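Local coordinates for protein congerin-2 (Conger myriaster, PDB 1IS3) that binds beta-galactosides such as lactose as a homodimeric galectin of the conger eel, although its physiological function is not yet known, at residues Thr88-Thr91 against Thr96-Ile99. Numbering follows the deposited sequence. Where two conformers were deposited one is given.
Sequences TTIT and TFYI
Thr91 and Tyr98 form an antiparallel hydrogen-bonded pair, joined by two backbone bonds: Thr91 N to Tyr98 O, 3.0 Å and in the carbonyl plane, and the straighter Tyr98 N to Thr91 O, 2.8 Å with 170° at the hydrogen. Beside them, Ile90 and Ile99 make the non-hydrogen-bonded pair, where CA-H...O contacts run from Ile90 CA to Tyr98 O (3.3 Å) and from Ile99 CA to Thr89 O (3.4 Å). Tyr98 O thus takes both an N-H and a CA-H.

Apolar packing gathers on the face carrying Thr88, Ile90, Phe97 and Ile99. Thr88 and Ile99 run alongside each other; Thr88 CG2 meets Ile99 CG2 at 3.7 Å, both methyls being set anti to the backbone N of their residues, which brings them together. Ile90 presents CG2 to the edge of the Phe97 ring, 4.2 Å from CD1, and CG1 to Ile99 CG1. On the other face, within segment 96-99 itself, the Thr96 methyl CG2 covers one face of the Tyr98 ring near its margin, 3.6 Å above the plane.

The two segments belong to the hairpin of strands 85-92 and 96-100, within the five-stranded sheet of the galectin beta-sandwich. Strands 17-23 and 106-110 flank the hairpin, while Ile90, Phe97 and Ile99 pack against strand 40-48 of the opposing sheet.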
loop_
_atom_site.group_PDB
_atom_site.type_symbol
_atom_site.label_atom_id
_atom_site.label_comp_id
_atom_site.label_asym_id
_atom_site.label_seq_id
_atom_site.Cartn_x
_atom_site.Cartn_y
_atom_site.Cartn_z
ATOM N N THR A 88 -8.984 10.834 3.619
ATOM C CA THR A 88 -8.453 11.848 2.729
ATOM C C THR A 88 -8.264 11.228 1.359
ATOM O O THR A 88 -7.795 10.081 1.239
ATOM C CB THR A 88 -7.096 12.371 3.238
ATOM O OG1 THR A 88 -7.342 12.787 4.586
ATOM C CG2 THR A 88 -6.530 13.513 2.413
ATOM N N THR A 89 -8.616 12.024 0.354
ATOM C CA THR A 89 -8.435 11.629 -1.029
ATOM C C THR A 89 -7.552 12.658 -1.736
ATOM O O THR A 89 -7.722 13.875 -1.570
ATOM C CB THR A 89 -9.806 11.523 -1.783
ATOM O OG1 THR A 89 -10.515 10.468 -1.127
ATOM C CG2 THR A 89 -9.699 11.187 -3.284
ATOM N N ILE A 90 -6.600 12.151 -2.503
ATOM C CA ILE A 90 -5.638 12.972 -3.211
ATOM C C ILE A 90 -5.601 12.565 -4.680
ATOM O O ILE A 90 -5.638 11.366 -5.011
ATOM C CB ILE A 90 -4.230 12.798 -2.555
ATOM C CG1 ILE A 90 -4.282 13.170 -1.079
ATOM C CG2 ILE A 90 -3.185 13.639 -3.319
ATOM C CD1 ILE A 90 -3.015 12.811 -0.293
ATOM N N THR A 91 -5.565 13.536 -5.574
ATOM C CA THR A 91 -5.294 13.293 -6.979
ATOM C C THR A 91 -4.394 14.459 -7.426
ATOM O O THR A 91 -4.194 15.408 -6.641
ATOM C CB THR A 91 -6.626 13.246 -7.797
ATOM O OG1 THR A 91 -7.489 12.412 -7.066
ATOM C CG2 THR A 91 -6.465 12.695 -9.213
ATOM N N THR A 96 -0.846 20.753 -9.991
ATOM C CA THR A 96 -1.564 20.913 -8.739
ATOM C C THR A 96 -1.863 19.584 -8.060
ATOM O O THR A 96 -2.326 18.683 -8.781
ATOM C CB THR A 96 -2.943 21.618 -8.992
ATOM O OG1 THR A 96 -2.672 22.784 -9.757
ATOM C CG2 THR A 96 -3.702 21.934 -7.710
ATOM N N PHE A 97 -1.667 19.482 -6.741
ATOM C CA PHE A 97 -2.232 18.403 -5.925
ATOM C C PHE A 97 -3.598 18.858 -5.417
ATOM O O PHE A 97 -3.745 19.959 -4.890
ATOM C CB PHE A 97 -1.423 18.048 -4.677
ATOM C CG PHE A 97 -0.119 17.322 -5.031
ATOM C CD1 PHE A 97 -0.106 15.929 -5.057
ATOM C CD2 PHE A 97 1.041 18.051 -5.287
ATOM C CE1 PHE A 97 1.073 15.255 -5.339
ATOM C CE2 PHE A 97 2.226 17.375 -5.571
ATOM C CZ PHE A 97 2.235 15.979 -5.596
ATOM N N TYR A 98 -4.591 17.999 -5.598
ATOM C CA TYR A 98 -5.963 18.257 -5.164
ATOM C C TYR A 98 -6.258 17.314 -3.997
ATOM O O TYR A 98 -6.268 16.077 -4.190
ATOM C CB TYR A 98 -6.922 17.979 -6.319
ATOM C CG TYR A 98 -6.777 18.980 -7.446
ATOM C CD1 TYR A 98 -6.097 18.615 -8.608
ATOM C CD2 TYR A 98 -7.364 20.242 -7.317
ATOM C CE1 TYR A 98 -6.001 19.511 -9.683
ATOM C CE2 TYR A 98 -7.276 21.141 -8.389
ATOM C CZ TYR A 98 -6.602 20.760 -9.555
ATOM O OH TYR A 98 -6.530 21.611 -10.634
ATOM N N ILE A 99 -6.484 17.893 -2.821
ATOM C CA ILE A 99 -6.693 17.128 -1.605
ATOM C C ILE A 99 -8.122 17.368 -1.132
ATOM O O ILE A 99 -8.562 18.528 -1.087
ATOM C CB ILE A 99 -5.665 17.588 -0.527
ATOM C CG1 ILE A 99 -4.224 17.410 -0.979
ATOM C CG2 ILE A 99 -5.847 16.731 0.712
ATOM C CD1 ILE A 99 -3.350 18.577 -0.506
#